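Local coordinates for putative HpcE protein (Mycolicibacterium smegmatis, PDB 6V77) that is a two-subunit, zinc-containing member of the fumarylacetoacetate hydrolase family, with more strand than helix, at residues A74-H82 with S209-P217. Sequence-based numbering, arbitrary orientation.
Sequences AVGLNYDDH and SRTSQLIFP. With SO4 (sulfate ion), chain O.
The carboxamide of Asn78 lies against the backbone of Phe216 and bonds to both its polar atoms. Phe216 N gives its hydrogen to Asn78 OD1 at 2.7 Å, arriving in the carbonyl plane on a lone pair, while Asn78 ND2 returns a bond to Phe216 O at 3.1 Å (N-H...O angle 160°), with that oxygen only 10° out of the amide plane. Two bonds on different atoms of one flat group fix its rotation, and ND2 has a further acceptor in Thr239 O. The amide is carried there by a side chain whose CG stands opposite the backbone N (chi1 -160°).

Backbone polar contacts continue beside it. Ile215 N donates to Asn78 O at 2.9 Å, and Leu214 CA makes a CA-H...O contact with the same oxygen. A water accepts from Asp80 N and donates to Gln213 O, joining the first turn of helix 80-85 to the 3-10 segment 211-213.

Packing centres on the Tyr79 ring. Leu214 CD2 meets Tyr79 CE2 obliquely at 3.3 Å, and Thr211 CG2 reaches Tyr79 OH at 3.5 Å, while the carbonyl oxygen Arg210 O lies in the ring plane at the edge, near Tyr79 CE1. Ile215 CD1 covers the start of the helix, 3.6 Å from Asp80 N, and its CG2 lies over one face of the neighbouring Phe216 ring.

Further along segment 74-82, His82 NE2 donates to sulfate O1 (2.6 Å); the sulfate, probably from the crystallisation liquor, is also hydrogen-bonded by Lys171, Arg156 and Gln159. With the side chain of Asn78 about 8 Å from the bound zinc ion, the contact joins the loop after strand 72-76 to the loop linking strand 204-210 to helix 218-226, near the metal site of a fumarylacetoacetate hydrolase C-terminal domain.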
loop_
_atom_site.group_PDB
_atom_site.type_symbol
_atom_site.label_atom_id
_atom_site.label_comp_id
_atom_site.label_asym_id
_atom_site.label_seq_id
_atom_site.Cartn_x
_atom_site.Cartn_y
_atom_site.Cartn_z
ATOM N N ALA B 74 -0.041 -7.874 -4.257
ATOM C CA ALA B 74 -0.870 -8.575 -5.235
ATOM C C ALA B 74 0.044 -9.139 -6.309
ATOM O O ALA B 74 0.933 -8.437 -6.802
ATOM C CB ALA B 74 -1.922 -7.647 -5.829
ATOM N N VAL B 75 -0.172 -10.400 -6.661
ATOM C CA VAL B 75 0.729 -11.150 -7.517
ATOM C C VAL B 75 0.054 -11.325 -8.870
ATOM O O VAL B 75 -1.109 -11.740 -8.936
ATOM C CB VAL B 75 1.073 -12.506 -6.883
ATOM C CG1 VAL B 75 1.981 -13.318 -7.793
ATOM C CG2 VAL B 75 1.717 -12.287 -5.485
ATOM N N GLY B 76 0.766 -10.969 -9.944
ATOM C CA GLY B 76 0.295 -11.228 -11.289
ATOM C C GLY B 76 0.890 -12.516 -11.843
ATOM O O GLY B 76 1.869 -13.034 -11.324
ATOM N N LEU B 77 0.281 -13.015 -12.917
ATOM C CA LEU B 77 0.727 -14.199 -13.650
ATOM C C LEU B 77 1.367 -15.262 -12.769
ATOM O O LEU B 77 2.576 -15.493 -12.861
ATOM C CB LEU B 77 1.716 -13.799 -14.744
ATOM C CG LEU B 77 1.241 -12.656 -15.648
ATOM C CD1 LEU B 77 2.286 -12.349 -16.702
ATOM C CD2 LEU B 77 -0.108 -12.974 -16.293
ATOM N N ASN B 78 0.582 -15.909 -11.908
ATOM C CA ASN B 78 1.127 -16.914 -11.000
ATOM C C ASN B 78 0.458 -18.272 -11.178
ATOM O O ASN B 78 0.575 -19.139 -10.313
ATOM C CB ASN B 78 1.035 -16.432 -9.546
ATOM C CG ASN B 78 1.993 -17.176 -8.626
ATOM O OD1 ASN B 78 2.897 -17.870 -9.091
ATOM N ND2 ASN B 78 1.806 -17.024 -7.318
ATOM N N TYR B 79 -0.237 -18.474 -12.299
ATOM C CA TYR B 79 -0.658 -19.786 -12.773
ATOM C C TYR B 79 -0.295 -19.823 -14.249
ATOM O O TYR B 79 -0.511 -18.835 -14.957
ATOM C CB TYR B 79 -2.174 -20.021 -12.605
ATOM C CG TYR B 79 -2.687 -20.125 -11.177
ATOM C CD1 TYR B 79 -3.131 -21.350 -10.670
ATOM C CD2 TYR B 79 -2.752 -18.995 -10.344
ATOM C CE1 TYR B 79 -3.618 -21.461 -9.372
ATOM C CE2 TYR B 79 -3.228 -19.098 -9.032
ATOM C CZ TYR B 79 -3.666 -20.334 -8.562
ATOM O OH TYR B 79 -4.148 -20.450 -7.278
ATOM N N ASP B 80 0.276 -20.931 -14.714
ATOM C CA ASP B 80 0.812 -20.932 -16.074
ATOM C C ASP B 80 -0.275 -20.658 -17.101
ATOM O O ASP B 80 -0.055 -19.911 -18.060
ATOM C CB ASP B 80 1.495 -22.256 -16.400
ATOM C CG ASP B 80 2.271 -22.191 -17.710
ATOM O OD1 ASP B 80 2.960 -21.167 -17.938
ATOM O OD2 ASP B 80 2.193 -23.150 -18.511
ATOM N N ASP B 81 -1.451 -21.255 -16.922
ATOM C CA ASP B 81 -2.492 -21.095 -17.928
ATOM C C ASP B 81 -3.071 -19.685 -17.917
ATOM O O ASP B 81 -3.556 -19.216 -18.949
ATOM C CB ASP B 81 -3.573 -22.147 -17.714
ATOM C CG ASP B 81 -3.041 -23.554 -17.899
ATOM O OD1 ASP B 81 -1.978 -23.707 -18.547
ATOM O OD2 ASP B 81 -3.681 -24.501 -17.395
ATOM N N HIS B 82 -3.009 -18.978 -16.778
ATOM C CA HIS B 82 -3.413 -17.577 -16.797
ATOM C C HIS B 82 -2.351 -16.716 -17.473
ATOM O O HIS B 82 -2.682 -15.771 -18.197
ATOM C CB HIS B 82 -3.691 -17.054 -15.386
ATOM C CG HIS B 82 -4.007 -15.588 -15.355
ATOM N ND1 HIS B 82 -5.067 -15.046 -16.055
ATOM C CD2 HIS B 82 -3.383 -14.547 -14.749
ATOM C CE1 HIS B 82 -5.095 -13.739 -15.864
ATOM N NE2 HIS B 82 -4.087 -13.409 -15.075
ATOM N N SER B 209 -9.525 -24.417 -10.601
ATOM C CA SER B 209 -8.170 -24.942 -10.575
ATOM C C SER B 209 -7.841 -25.345 -9.135
ATOM O O SER B 209 -8.727 -25.423 -8.278
ATOM C CB SER B 209 -7.191 -23.895 -11.126
ATOM O OG SER B 209 -5.924 -24.464 -11.386
ATOM N N ARG B 210 -6.567 -25.614 -8.874
ATOM C CA ARG B 210 -6.078 -25.880 -7.526
ATOM C C ARG B 210 -4.802 -25.083 -7.312
ATOM O O ARG B 210 -4.021 -24.895 -8.245
ATOM C CB ARG B 210 -5.803 -27.383 -7.285
ATOM C CG ARG B 210 -7.028 -28.303 -7.467
ATOM C CD ARG B 210 -6.754 -29.734 -6.956
ATOM N NE ARG B 210 -6.647 -29.785 -5.500
ATOM C CZ ARG B 210 -7.659 -30.062 -4.682
ATOM N NH1 ARG B 210 -7.471 -30.066 -3.365
ATOM N NH2 ARG B 210 -8.863 -30.324 -5.180
ATOM N N THR B 211 -4.595 -24.605 -6.074
ATOM C CA THR B 211 -3.407 -23.788 -5.828
ATOM C C THR B 211 -2.110 -24.573 -5.928
ATOM O O THR B 211 -1.032 -23.959 -5.851
ATOM C CB THR B 211 -3.465 -23.113 -4.460
ATOM O OG1 THR B 211 -3.449 -24.111 -3.435
ATOM C CG2 THR B 211 -4.719 -22.258 -4.340
ATOM N N SER B 212 -2.174 -25.899 -6.064
ATOM C CA SER B 212 -0.986 -26.660 -6.426
ATOM C C SER B 212 -0.455 -26.261 -7.803
ATOM O O SER B 212 0.687 -26.603 -8.134
ATOM C CB SER B 212 -1.295 -28.163 -6.380
ATOM O OG SER B 212 -2.454 -28.439 -7.147
ATOM N N GLN B 213 -1.242 -25.538 -8.602
ATOM C CA GLN B 213 -0.779 -25.011 -9.879
ATOM C C GLN B 213 -0.123 -23.636 -9.764
ATOM O O GLN B 213 0.183 -23.030 -10.794
ATOM C CB GLN B 213 -1.945 -24.935 -10.889
ATOM C CG GLN B 213 -2.527 -26.295 -11.255
ATOM C CD GLN B 213 -1.461 -27.248 -11.738
ATOM O OE1 GLN B 213 -1.248 -28.303 -11.149
ATOM N NE2 GLN B 213 -0.778 -26.879 -12.807
ATOM N N LEU B 214 0.091 -23.113 -8.554
ATOM C CA LEU B 214 0.800 -21.845 -8.438
ATOM C C LEU B 214 2.216 -21.997 -8.993
ATOM O O LEU B 214 2.906 -22.978 -8.702
ATOM C CB LEU B 214 0.859 -21.388 -6.967
ATOM C CG LEU B 214 -0.427 -20.788 -6.388
ATOM C CD1 LEU B 214 -0.314 -20.748 -4.871
ATOM C CD2 LEU B 214 -0.638 -19.352 -6.926
ATOM N N ILE B 215 2.643 -21.041 -9.817
ATOM C CA ILE B 215 4.022 -21.054 -10.291
ATOM C C ILE B 215 4.967 -20.802 -9.127
ATOM O O ILE B 215 5.980 -21.488 -8.954
ATOM C CB ILE B 215 4.216 -20.009 -11.404
ATOM C CG1 ILE B 215 3.344 -20.344 -12.614
ATOM C CG2 ILE B 215 5.683 -19.926 -11.809
ATOM C CD1 ILE B 215 3.286 -19.216 -13.658
ATOM N N PHE B 216 4.639 -19.811 -8.308
ATOM C CA PHE B 216 5.384 -19.492 -7.097
ATOM C C PHE B 216 4.468 -19.785 -5.920
ATOM O O PHE B 216 3.508 -19.038 -5.681
ATOM C CB PHE B 216 5.819 -18.026 -7.118
ATOM C CG PHE B 216 6.538 -17.645 -8.386
ATOM C CD1 PHE B 216 7.841 -18.082 -8.620
ATOM C CD2 PHE B 216 5.906 -16.879 -9.355
ATOM C CE1 PHE B 216 8.497 -17.754 -9.797
ATOM C CE2 PHE B 216 6.559 -16.555 -10.533
ATOM C CZ PHE B 216 7.850 -16.997 -10.751
ATOM N N PRO B 217 4.668 -20.891 -5.209
ATOM C CA PRO B 217 3.769 -21.235 -4.103
ATOM C C PRO B 217 3.833 -20.204 -2.993
ATOM O O PRO B 217 4.701 -19.333 -2.967
ATOM C CB PRO B 217 4.293 -22.592 -3.628
ATOM C CG PRO B 217 4.931 -23.178 -4.838
ATOM C CD PRO B 217 5.572 -22.002 -5.545
HETATM S S SO4 O . -3.154 -10.037 -13.553
HETATM O O1 SO4 O . -3.178 -11.062 -14.590
HETATM O O2 SO4 O . -4.200 -9.037 -13.772
HETATM O O3 SO4 O . -3.364 -10.635 -12.232
HETATM O O4 SO4 O . -1.837 -9.401 -13.543
HETATM O O HOH W 1 0.727 -23.255 -13.352
#